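Side-chain contacts in putative glucoamylase (Bacteroides uniformis, PDB 4GL3), which probably hydrolyses glycosidic bonds as a glucoamylase-like enzyme, its true substrate not being established: residues Glu195-Tyr200 with Ala269-Gln274; Phe226-Glu231 with Ile235-Gly240; Gly247-Thr252 with Leu280-Tyr285; Ile287-Pro290 with Gly295-Glu298; Ser313-Ser316 with Asp320-Val323. One frame throughout, in Å; residues are numbered along the deposited sequence.

Overall arrangement
Following the chain, contact 1 opens at 195-200, at the start of helix 197-205, and closes a long loop at 269-274, where helix 271-288 begins. Within that loop lies contact 2, the hairpin of strands 227-232 and 235-239, which touches contact 1 where Q274 OE1 meets L239 N. Contact 3 opens at 247-252, before contact 1 has closed, and ends farther along helix 271-288, so the two cross. Contacts 4 and 5 follow in series, closing short loops after that helix and after strand 313-314. Helix 271-288 serves contacts 1, 3 and 4; D320 ties contact 5 to Y285 of contact 3 and Y296 of contact 4.

Contact 1. Residues Glu195-Tyr200 with Ala269-Gln274; sequences ECHIVY and ADYEEQ
The rings of H197 and Y271 are all that meets between the starts of helices 197-205 and 271-288. The two side chains come from opposite directions, and the imidazole leads with one carbon: CE1 of H197 lies 3.6 Å from CZ of Y271 and 3.7 Å from its CE1. The ring planes are inclined at 40° with centroids 5.0 Å apart, an oblique pairing. A first torsion that sets CG of H197 anti to the backbone N (chi1 -161°) sends the imidazole toward Y271; the CA atoms of H197 and Y271, the nearest pair of the two segments, are 11.1 Å apart.

The polar ends are held from outside the pair: ND1 and NE2 of H197 are hydrogen-bonded to the hydroxyls of Y256 and Y216, which probably fixes the rotation of the imidazole, while the Y271 hydroxyl bonds D266 OD2. Behind the tyrosine, the A269 methyl lies 4.1 Å above one ring face, offset toward the rim. D270, at the N-cap of helix 271-288, positions the turn that carries Y271: its OD1 accepts from E273 N at 3.2 Å in a nearly straight bond (169°) and more weakly from E272 N.

The pair is buried, with helix 213-220 beside it through Y216, L239 of strand 235-239 against Y271, and helix 124-140 packed against I198 and V199 of the first helix.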
# COMPACT_ATOMS: atom_id res chain seq x y z
N GLU A 195 8.11 3.84 -2.60
CA GLU A 195 6.73 3.37 -2.61
C GLU A 195 5.78 4.21 -3.44
O GLU A 195 4.63 3.81 -3.58
CB GLU A 195 6.16 3.30 -1.16
CG GLU A 195 5.82 4.67 -0.53
CD GLU A 195 6.96 5.33 0.24
OE1 GLU A 195 8.12 5.25 -0.20
OE2 GLU A 195 6.67 5.98 1.27
N CYS A 196 6.23 5.35 -3.99
CA CYS A 196 5.29 6.31 -4.58
C CYS A 196 5.08 6.24 -6.10
O CYS A 196 4.61 7.20 -6.68
CB CYS A 196 5.83 7.70 -4.26
SG CYS A 196 6.10 8.01 -2.52
N HIS A 197 5.48 5.16 -6.75
CA HIS A 197 5.39 5.05 -8.22
C HIS A 197 4.00 5.43 -8.77
O HIS A 197 3.85 6.13 -9.82
CB HIS A 197 5.76 3.61 -8.63
CG HIS A 197 6.15 3.44 -10.06
ND1 HIS A 197 6.34 2.19 -10.62
CD2 HIS A 197 6.40 4.34 -11.04
CE1 HIS A 197 6.71 2.34 -11.88
NE2 HIS A 197 6.77 3.63 -12.16
N ILE A 198 2.98 4.99 -8.03
CA ILE A 198 1.59 5.11 -8.44
C ILE A 198 1.14 6.57 -8.54
O ILE A 198 0.19 6.89 -9.29
CB ILE A 198 0.63 4.32 -7.48
CG1 ILE A 198 -0.74 4.12 -8.09
CG2 ILE A 198 0.44 5.02 -6.15
CD1 ILE A 198 -0.80 3.03 -9.10
N VAL A 199 1.79 7.45 -7.79
CA VAL A 199 1.49 8.85 -7.90
C VAL A 199 1.72 9.38 -9.32
O VAL A 199 0.91 10.15 -9.85
CB VAL A 199 2.30 9.71 -6.87
CG1 VAL A 199 1.86 11.18 -6.96
CG2 VAL A 199 2.09 9.14 -5.46
N TYR A 200 2.84 8.98 -9.94
CA TYR A 200 3.16 9.41 -11.31
C TYR A 200 2.26 8.73 -12.33
O TYR A 200 1.84 9.38 -13.29
CB TYR A 200 4.62 9.15 -11.65
CG TYR A 200 5.54 10.16 -11.00
CD1 TYR A 200 5.98 10.00 -9.66
CD2 TYR A 200 5.93 11.32 -11.67
CE1 TYR A 200 6.78 10.97 -9.05
CE2 TYR A 200 6.73 12.28 -11.05
CZ TYR A 200 7.15 12.12 -9.75
OH TYR A 200 7.98 13.10 -9.16
N ALA A 269 12.90 -0.29 -16.30
CA ALA A 269 12.95 -1.60 -15.65
C ALA A 269 11.86 -2.57 -16.09
O ALA A 269 10.80 -2.18 -16.65
CB ALA A 269 12.89 -1.46 -14.14
N ASP A 270 12.15 -3.84 -15.82
CA ASP A 270 11.15 -4.92 -15.80
C ASP A 270 10.69 -5.02 -14.37
O ASP A 270 11.44 -5.44 -13.48
CB ASP A 270 11.80 -6.21 -16.29
CG ASP A 270 10.92 -7.43 -16.14
OD1 ASP A 270 9.95 -7.44 -15.38
OD2 ASP A 270 11.24 -8.42 -16.80
N TYR A 271 9.45 -4.61 -14.13
CA TYR A 271 8.99 -4.45 -12.75
C TYR A 271 8.75 -5.77 -12.05
O TYR A 271 8.86 -5.84 -10.83
CB TYR A 271 7.79 -3.51 -12.66
CG TYR A 271 8.28 -2.10 -12.90
CD1 TYR A 271 8.89 -1.37 -11.90
CD2 TYR A 271 8.22 -1.53 -14.18
CE1 TYR A 271 9.42 -0.10 -12.13
CE2 TYR A 271 8.73 -0.25 -14.41
CZ TYR A 271 9.34 0.45 -13.39
OH TYR A 271 9.87 1.71 -13.63
N GLU A 272 8.47 -6.82 -12.81
CA GLU A 272 8.35 -8.13 -12.22
C GLU A 272 9.71 -8.58 -11.64
O GLU A 272 9.78 -9.14 -10.54
CB GLU A 272 7.87 -9.16 -13.25
CG GLU A 272 7.54 -10.51 -12.64
CD GLU A 272 6.86 -11.46 -13.64
OE1 GLU A 272 6.63 -11.08 -14.82
OE2 GLU A 272 6.55 -12.58 -13.23
N GLU A 273 10.77 -8.37 -12.41
CA GLU A 273 12.13 -8.62 -11.94
C GLU A 273 12.43 -7.77 -10.69
O GLU A 273 13.00 -8.27 -9.73
CB GLU A 273 13.14 -8.30 -13.04
CG GLU A 273 14.55 -8.77 -12.73
CD GLU A 273 15.64 -8.25 -13.69
OE1 GLU A 273 15.36 -7.43 -14.61
OE2 GLU A 273 16.81 -8.65 -13.50
N GLN A 274 12.04 -6.50 -10.70
CA GLN A 274 12.31 -5.61 -9.57
C GLN A 274 11.70 -6.20 -8.28
O GLN A 274 12.38 -6.23 -7.23
CB GLN A 274 11.74 -4.20 -9.81
CG GLN A 274 11.87 -3.24 -8.60
CD GLN A 274 13.31 -2.90 -8.23
OE1 GLN A 274 14.23 -3.09 -9.04
NE2 GLN A 274 13.52 -2.36 -7.01

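Contact 2. Residues Phe226-Glu231 with Ile235-Gly240; sequences FLNGRE and IKLPLG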
# COMPACT_ATOMS: atom_id res chain seq x y z
N PHE A 226 17.26 5.79 -7.70
CA PHE A 226 16.55 5.24 -8.86
C PHE A 226 17.34 4.11 -9.54
O PHE A 226 17.20 2.97 -9.12
CB PHE A 226 16.07 6.34 -9.82
CG PHE A 226 15.07 5.83 -10.83
CD1 PHE A 226 13.82 5.40 -10.41
CD2 PHE A 226 15.40 5.73 -12.16
CE1 PHE A 226 12.92 4.89 -11.30
CE2 PHE A 226 14.50 5.21 -13.07
CZ PHE A 226 13.26 4.79 -12.64
N LEU A 227 18.14 4.38 -10.55
CA LEU A 227 18.83 3.28 -11.24
C LEU A 227 19.82 2.66 -10.27
O LEU A 227 20.54 3.38 -9.58
CB LEU A 227 19.54 3.71 -12.53
CG LEU A 227 18.66 4.18 -13.72
CD1 LEU A 227 19.55 4.48 -14.94
CD2 LEU A 227 17.60 3.14 -14.08
N ASN A 228 19.80 1.33 -10.16
CA ASN A 228 20.70 0.62 -9.28
C ASN A 228 21.51 -0.36 -10.12
O ASN A 228 22.64 -0.09 -10.54
CB ASN A 228 19.90 -0.04 -8.14
CG ASN A 228 20.78 -0.68 -7.07
OD1 ASN A 228 21.84 -1.19 -7.39
ND2 ASN A 228 20.35 -0.61 -5.80
N GLY A 229 20.92 -1.51 -10.43
CA GLY A 229 21.63 -2.50 -11.27
C GLY A 229 22.76 -3.21 -10.55
O GLY A 229 23.47 -3.98 -11.19
N ARG A 230 22.97 -3.00 -9.26
CA ARG A 230 24.09 -3.72 -8.59
C ARG A 230 23.62 -5.12 -8.17
O ARG A 230 22.43 -5.44 -8.19
CB ARG A 230 24.61 -2.94 -7.38
CG ARG A 230 25.05 -1.49 -7.67
CD ARG A 230 25.33 -0.73 -6.36
NE ARG A 230 25.55 0.69 -6.55
CZ ARG A 230 24.58 1.58 -6.74
NH1 ARG A 230 23.32 1.15 -6.78
NH2 ARG A 230 24.85 2.87 -6.91
N GLU A 231 24.56 -5.94 -7.75
CA GLU A 231 24.28 -7.31 -7.35
C GLU A 231 24.36 -7.43 -5.81
O GLU A 231 25.28 -6.93 -5.18
CB GLU A 231 25.31 -8.22 -8.02
CG GLU A 231 24.92 -9.66 -8.10
CD GLU A 231 25.92 -10.44 -8.94
OE1 GLU A 231 25.90 -10.23 -10.17
OE2 GLU A 231 26.73 -11.22 -8.37
N ILE A 235 22.11 -11.52 -6.69
CA ILE A 235 20.86 -11.08 -7.37
C ILE A 235 20.95 -9.62 -7.85
O ILE A 235 21.23 -8.71 -7.07
CB ILE A 235 19.64 -11.26 -6.43
CG1 ILE A 235 19.56 -12.74 -5.93
CG2 ILE A 235 18.35 -10.86 -7.13
CD1 ILE A 235 18.86 -12.93 -4.59
N LYS A 236 20.65 -9.41 -9.12
CA LYS A 236 20.70 -8.11 -9.74
C LYS A 236 19.43 -7.35 -9.32
O LYS A 236 18.32 -7.86 -9.53
CB LYS A 236 20.78 -8.28 -11.26
CG LYS A 236 21.39 -7.11 -12.02
CD LYS A 236 20.77 -6.89 -13.41
CE LYS A 236 19.47 -6.08 -13.31
NZ LYS A 236 18.76 -5.89 -14.61
N LEU A 237 19.59 -6.16 -8.73
CA LEU A 237 18.46 -5.32 -8.33
C LEU A 237 18.34 -4.11 -9.29
O LEU A 237 19.19 -3.21 -9.23
CB LEU A 237 18.67 -4.81 -6.88
CG LEU A 237 17.61 -3.91 -6.25
CD1 LEU A 237 16.25 -4.62 -6.13
CD2 LEU A 237 18.09 -3.42 -4.88
N PRO A 238 17.31 -4.08 -10.17
CA PRO A 238 17.24 -3.00 -11.19
C PRO A 238 17.23 -1.59 -10.62
O PRO A 238 17.96 -0.72 -11.10
CB PRO A 238 15.95 -3.30 -11.95
CG PRO A 238 15.76 -4.80 -11.80
CD PRO A 238 16.30 -5.14 -10.42
N LEU A 239 16.42 -1.39 -9.59
CA LEU A 239 16.15 -0.07 -9.02
C LEU A 239 16.24 -0.04 -7.47
O LEU A 239 16.11 -1.07 -6.78
CB LEU A 239 14.74 0.40 -9.44
CG LEU A 239 14.34 0.45 -10.94
CD1 LEU A 239 12.83 0.76 -11.06
CD2 LEU A 239 15.21 1.43 -11.71
N GLY A 240 16.42 1.16 -6.93
CA GLY A 240 16.21 1.37 -5.51
C GLY A 240 17.50 1.69 -4.74
O GLY A 240 18.63 1.61 -5.26
O HOH W 1 20.91 2.95 -6.31
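L227 pairs with L239 and E231 with K236, both as non-hydrogen-bonded antiparallel pairs, in strands whose axes run 4.3 Å apart at 177°. This is a beta hairpin, with an irregular middle: the N228 and G229 nitrogens both reach P238 O, the second weakly, and G229 N also bonds L237 O at 2.7 Å. G229 has positive phi, which favours glycine. Farther along, L237 N donates to R230 O in a nearly straight bond.

N228 carries the polar contact. With CG anti to the main-chain nitrogen (chi1 -173°), its amide crosses to the other strand, where ND2 donates to G240 O at 2.9 Å from above the carbonyl plane. OD1 turns back to accept from R230 N at 2.8 Å, an Asx turn; ND2 also bonds the Y232 hydroxyl. Replacing N228 by a leucine would probably undo the Asx turn and leave G240 O without its side-chain donor.

Next to this, L239 joins an apolar cluster with F226 and L227, with Y271 of helix 271-288 also packed on it. Its CD2 touches CD2 of L227 at 3.8 Å and sits over the centre of the F226 ring, 4.0 Å from the centroid and 11° off the normal, a CH-pi contact.

Contact 3. Residues Gly247-Thr252 with Leu280-Tyr285; sequences GPLFFT and LINRAY
L249 and N282 cross obliquely, CB and CD2 of the leucine meeting the amide. The beta carbon of L249 touches ND2 of N282 at 3.8 Å, while its CD2 lies 4.1 Å from OD1 of the same amide, so the leucine touches the amide at ND2 and more loosely near OD1. N282 reaches out from the helix because its CG stands opposite the main-chain nitrogen (chi1 -166°); this directs the amide at the loop.

Beyond the leucine, ND2 is too far from G247 O for a direct bond, and water 2 fills the gap: it accepts from N282 ND2 and donates to G247 O, each at 2.9 Å. At the other end of the amide, OD1 takes the backbone N-H of L303, so both polar atoms of this buried side chain are satisfied. G247 O has a second partner in H278 NE2, one helical turn before N282.

The leucine is held by its own turn. L249 O accepts from T252 N at 3.0 Å and from T252 OG1 at 2.9 Å, the hydroxyl nearly in line with the carbonyl. Direct packing of L249 and the water bridge from G247 thus seat the loop between strand 235-239 and helix 271-288 on the helix, in a family assigned to the six-hairpin clan.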
# COMPACT_ATOMS: atom_id res chain seq x y z
N GLY A 247 15.73 -0.99 0.02
CA GLY A 247 14.95 -0.30 1.03
C GLY A 247 14.02 -1.25 1.78
O GLY A 247 14.06 -2.47 1.61
N PRO A 248 13.20 -0.69 2.65
CA PRO A 248 12.11 -1.44 3.29
C PRO A 248 11.22 -2.15 2.25
O PRO A 248 10.92 -1.59 1.15
CB PRO A 248 11.30 -0.36 4.02
CG PRO A 248 12.12 0.91 3.96
CD PRO A 248 13.10 0.78 2.84
N LEU A 249 10.83 -3.39 2.56
CA LEU A 249 10.16 -4.26 1.56
C LEU A 249 8.79 -3.73 1.13
O LEU A 249 8.32 -4.09 0.05
CB LEU A 249 10.13 -5.75 1.98
CG LEU A 249 9.86 -6.79 0.88
CD1 LEU A 249 10.74 -6.63 -0.39
CD2 LEU A 249 10.01 -8.18 1.47
N PHE A 250 8.16 -2.85 1.93
CA PHE A 250 6.85 -2.32 1.52
C PHE A 250 6.90 -1.49 0.22
O PHE A 250 5.85 -1.22 -0.37
CB PHE A 250 6.15 -1.51 2.64
CG PHE A 250 6.59 -0.04 2.74
CD1 PHE A 250 7.73 0.30 3.47
CD2 PHE A 250 5.87 0.97 2.11
CE1 PHE A 250 8.13 1.64 3.61
CE2 PHE A 250 6.26 2.32 2.26
CZ PHE A 250 7.40 2.64 2.98
N PHE A 251 8.09 -1.07 -0.22
CA PHE A 251 8.21 -0.43 -1.52
C PHE A 251 7.67 -1.35 -2.67
O PHE A 251 7.25 -0.83 -3.69
CB PHE A 251 9.67 -0.06 -1.84
CG PHE A 251 10.27 1.07 -0.99
CD1 PHE A 251 9.55 1.77 -0.03
CD2 PHE A 251 11.63 1.42 -1.18
CE1 PHE A 251 10.14 2.79 0.70
CE2 PHE A 251 12.22 2.43 -0.46
CZ PHE A 251 11.46 3.14 0.46
N THR A 252 7.66 -2.67 -2.48
CA THR A 252 7.10 -3.62 -3.50
C THR A 252 5.61 -3.88 -3.31
O THR A 252 5.03 -4.68 -4.05
CB THR A 252 7.85 -4.96 -3.48
OG1 THR A 252 7.52 -5.67 -2.26
CG2 THR A 252 9.36 -4.71 -3.59
N LEU A 280 13.79 -11.15 -2.71
CA LEU A 280 14.75 -12.25 -2.46
C LEU A 280 16.02 -11.72 -1.81
O LEU A 280 16.61 -12.37 -0.98
CB LEU A 280 15.08 -13.01 -3.76
CG LEU A 280 13.91 -13.86 -4.29
CD1 LEU A 280 14.35 -14.76 -5.44
CD2 LEU A 280 13.34 -14.72 -3.17
N ILE A 281 16.41 -10.51 -2.16
CA ILE A 281 17.52 -9.83 -1.49
C ILE A 281 17.22 -9.56 0.01
O ILE A 281 18.07 -9.80 0.86
CB ILE A 281 17.90 -8.55 -2.25
CG1 ILE A 281 18.58 -8.93 -3.58
CG2 ILE A 281 18.78 -7.64 -1.39
CD1 ILE A 281 18.58 -7.76 -4.60
N ASN A 282 16.02 -9.06 0.31
CA ASN A 282 15.58 -8.81 1.70
C ASN A 282 15.63 -10.12 2.51
O ASN A 282 16.22 -10.21 3.61
CB ASN A 282 14.18 -8.17 1.64
CG ASN A 282 13.74 -7.55 2.94
OD1 ASN A 282 13.30 -8.26 3.85
ND2 ASN A 282 13.80 -6.19 3.02
N ARG A 283 15.10 -11.18 1.91
CA ARG A 283 15.20 -12.50 2.49
C ARG A 283 16.64 -12.98 2.66
O ARG A 283 16.99 -13.52 3.70
CB ARG A 283 14.40 -13.52 1.68
CG ARG A 283 14.53 -14.94 2.18
CD ARG A 283 13.73 -15.91 1.32
NE ARG A 283 13.88 -17.31 1.72
CZ ARG A 283 14.83 -18.12 1.25
NH1 ARG A 283 15.73 -17.67 0.39
NH2 ARG A 283 14.89 -19.38 1.64
N ALA A 284 17.47 -12.82 1.62
CA ALA A 284 18.87 -13.27 1.70
C ALA A 284 19.60 -12.52 2.81
O ALA A 284 20.42 -13.12 3.52
CB ALA A 284 19.62 -13.13 0.35
N TYR A 285 19.32 -11.22 2.96
CA TYR A 285 19.92 -10.46 4.05
C TYR A 285 19.58 -11.13 5.39
O TYR A 285 20.46 -11.32 6.25
CB TYR A 285 19.51 -8.98 4.06
CG TYR A 285 20.00 -8.27 5.30
CD1 TYR A 285 21.26 -7.73 5.36
CD2 TYR A 285 19.22 -8.24 6.44
CE1 TYR A 285 21.72 -7.10 6.50
CE2 TYR A 285 19.68 -7.65 7.59
CZ TYR A 285 20.92 -7.07 7.62
OH TYR A 285 21.38 -6.50 8.78
O HOH W 2 15.67 -4.86 1.17

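Contact 4. Residues Ile287-Pro290 with Gly295-Glu298; sequences IDNP and GYGE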
# COMPACT_ATOMS: atom_id res chain seq x y z
N ILE A 287 18.71 -14.20 6.03
CA ILE A 287 19.38 -15.48 6.16
C ILE A 287 20.85 -15.27 6.48
O ILE A 287 21.40 -15.94 7.33
CB ILE A 287 19.20 -16.38 4.91
CG1 ILE A 287 17.72 -16.74 4.73
CG2 ILE A 287 20.09 -17.63 4.99
CD1 ILE A 287 17.40 -17.39 3.40
N ASP A 288 21.50 -14.32 5.80
CA ASP A 288 22.89 -13.96 6.14
C ASP A 288 23.00 -13.54 7.62
O ASP A 288 23.93 -13.95 8.30
CB ASP A 288 23.40 -12.83 5.25
CG ASP A 288 24.89 -12.60 5.40
OD1 ASP A 288 25.64 -13.59 5.40
OD2 ASP A 288 25.32 -11.45 5.55
N ASN A 289 22.05 -12.74 8.10
CA ASN A 289 21.99 -12.29 9.51
C ASN A 289 23.32 -11.73 9.99
O ASN A 289 23.89 -12.21 10.97
CB ASN A 289 21.55 -13.45 10.41
CG ASN A 289 21.17 -12.99 11.82
OD1 ASN A 289 20.91 -11.81 12.07
ND2 ASN A 289 21.11 -13.93 12.73
N PRO A 290 23.85 -10.73 9.28
CA PRO A 290 25.20 -10.29 9.65
C PRO A 290 25.31 -9.70 11.06
O PRO A 290 26.37 -9.77 11.63
CB PRO A 290 25.54 -9.23 8.60
CG PRO A 290 24.23 -8.79 8.03
CD PRO A 290 23.26 -9.93 8.20
N GLY A 295 16.93 -15.78 15.78
CA GLY A 295 15.84 -16.31 14.94
C GLY A 295 15.76 -15.89 13.47
O GLY A 295 14.95 -16.41 12.75
N TYR A 296 16.58 -14.95 13.02
CA TYR A 296 16.56 -14.53 11.62
C TYR A 296 16.92 -15.73 10.74
O TYR A 296 17.88 -16.44 11.02
CB TYR A 296 17.62 -13.44 11.36
CG TYR A 296 17.22 -12.02 11.67
CD1 TYR A 296 16.32 -11.70 12.67
CD2 TYR A 296 17.82 -10.99 10.99
CE1 TYR A 296 15.98 -10.36 12.93
CE2 TYR A 296 17.51 -9.66 11.25
CZ TYR A 296 16.59 -9.34 12.22
OH TYR A 296 16.32 -8.01 12.46
N GLY A 297 16.17 -15.95 9.66
CA GLY A 297 16.37 -17.20 8.88
C GLY A 297 15.33 -17.42 7.80
O GLY A 297 14.53 -16.53 7.50
N GLU A 298 15.33 -18.61 7.23
CA GLU A 298 14.41 -18.99 6.16
C GLU A 298 12.96 -18.93 6.61
O GLU A 298 12.09 -18.64 5.80
CB GLU A 298 14.72 -20.41 5.68
CG GLU A 298 16.09 -20.48 5.02
CD GLU A 298 16.46 -21.87 4.57
OE1 GLU A 298 15.55 -22.73 4.51
OE2 GLU A 298 17.66 -22.08 4.27
O HOH W 3 19.99 -17.03 9.59
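Apolar contact comes first from I287, whose CD1 lies 3.7 Å from CG of E298. Its CG1 also rests on the backbone, 3.9 Å from the carbonyl carbon of G297, and the CA atoms of I287 and G297 are 4.4 Å apart. E298 contributes only the aliphatic part of its extended chain; the carboxylate leads on beyond the isoleucine.

A polar group meets an aromatic one at N289 and Y296. The side chains cross at about a right angle, with the amide and ring planes 31° apart; OD1 of N289 comes 3.4 Å from CD2 of Y296, obliquely to the ring. The amide carbon CG of N289 lies 3.6 Å from CB of Y296.

The setting is the C-terminal end of helix 271-288 and the loop that doubles back along it. N289 is the first residue to leave helical geometry; its phi is positive (50°), and its side chain starts out toward the returning chain. There ND2 bonds Y293 O inside the loop, and the Y296 hydroxyl bonds D320. An alanine in place of N289 is likely to leave Y293 O without this donor and remove the amide that touches CD2 of Y296.

Solvent supplies the remaining link: water 3 donates to I287 O at 2.9 Å and to Y296 O at 2.6 Å, bridging the helix end to the loop.

Contact 5. Residues Ser313-Ser316 with Asp320-Val323; sequences SAHS and DRGV
The H315 ring is enclosed from three directions by unlike groups: a carbonyl oxygen on one face, an isopropyl group on the other and an arginine methylene at the edge. V323 lies over the second face, its CB 3.9 Å from the ring centroid and 17° off the normal, a CH-pi contact, with CG1 of V323 reaching CE1 of H315 at 3.7 Å. On the opposite face, S313 O sits 3.2 Å above the ring plane, toward the rim. In the plane itself, CG of R321 meets CD2 of H315 at 3.7 Å, the arginine crossing the imidazole at about a right angle. H315 CG, anti to the carbonyl carbon (chi1 -47°), brings the ring between these neighbours, and ND1 is hydrogen-bonded to T304 O, which would limit its rotation.

Farther along R321, the guanidinium lies flat against S313: OG of S313 is over its centre, 3.4 Å from CZ of R321. R321 has two conformers and this is one of them, so its contacts are less certain. No hydrogen bond joins the two. N319, between the segments, pairs with both, its OD1 taking R321 NE and its ND2 bonding S313 OG.

D320 backs the second segment. Its carboxylate is shared by the hydroxyls of Y296 and Y285, and OD1 also takes a weak bond from G322 N.

The first segment leaves the short antiparallel pairing of strands 305-306 and 313-314 through an inverse gamma turn centred on A314, closed by a weak 3.0 Å bond from H315 N to S313 O.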
# COMPACT_ATOMS: atom_id res chain seq x y z
N SER A 313 10.40 2.63 13.14
CA SER A 313 11.51 2.91 12.24
C SER A 313 11.36 2.19 10.90
O SER A 313 10.68 1.17 10.82
CB SER A 313 12.83 2.53 12.91
OG SER A 313 13.91 3.10 12.20
N ALA A 314 11.99 2.75 9.86
CA ALA A 314 11.92 2.21 8.49
C ALA A 314 12.97 1.09 8.33
O ALA A 314 14.04 1.24 7.69
CB ALA A 314 12.07 3.33 7.46
N HIS A 315 12.67 -0.06 8.94
CA HIS A 315 13.66 -1.16 9.00
C HIS A 315 13.96 -1.65 7.58
O HIS A 315 13.08 -1.67 6.71
CB HIS A 315 13.18 -2.35 9.84
CG HIS A 315 12.61 -1.97 11.17
ND1 HIS A 315 11.26 -1.97 11.42
CD2 HIS A 315 13.21 -1.54 12.31
CE1 HIS A 315 11.05 -1.56 12.66
NE2 HIS A 315 12.22 -1.29 13.22
N SER A 316 15.21 -2.06 7.37
CA SER A 316 15.63 -2.60 6.08
C SER A 316 17.02 -3.20 6.27
O SER A 316 17.64 -3.10 7.36
CB SER A 316 15.67 -1.47 5.01
OG SER A 316 16.86 -0.71 5.16
N ASP A 320 18.75 -2.24 10.25
CA ASP A 320 18.32 -3.48 10.84
C ASP A 320 18.49 -3.35 12.34
O ASP A 320 19.60 -3.26 12.81
CB ASP A 320 19.17 -4.61 10.30
CG ASP A 320 18.81 -5.98 10.89
OD1 ASP A 320 17.70 -6.17 11.43
OD2 ASP A 320 19.66 -6.87 10.79
N ARG A 321 17.37 -3.36 13.07
CA ARG A 321 17.34 -3.11 14.51
C ARG A 321 16.86 -4.33 15.30
O ARG A 321 16.53 -4.23 16.48
CB ARG A 321 16.40 -1.94 14.81
CG ARG A 321 16.54 -0.78 13.84
CD ARG A 321 16.12 0.55 14.43
NE ARG A 321 16.77 1.63 13.71
CZ ARG A 321 16.72 2.91 14.06
NH1 ARG A 321 16.06 3.28 15.14
NH2 ARG A 321 17.32 3.82 13.31
N GLY A 322 16.80 -5.49 14.63
CA GLY A 322 16.39 -6.77 15.26
C GLY A 322 14.89 -7.08 15.17
O GLY A 322 14.44 -8.06 15.75
N VAL A 323 14.15 -6.24 14.43
CA VAL A 323 12.69 -6.27 14.32
C VAL A 323 12.32 -6.92 12.97
O VAL A 323 12.74 -6.46 11.91
CB VAL A 323 12.10 -4.84 14.42
CG1 VAL A 323 10.57 -4.83 14.22
CG2 VAL A 323 12.50 -4.18 15.76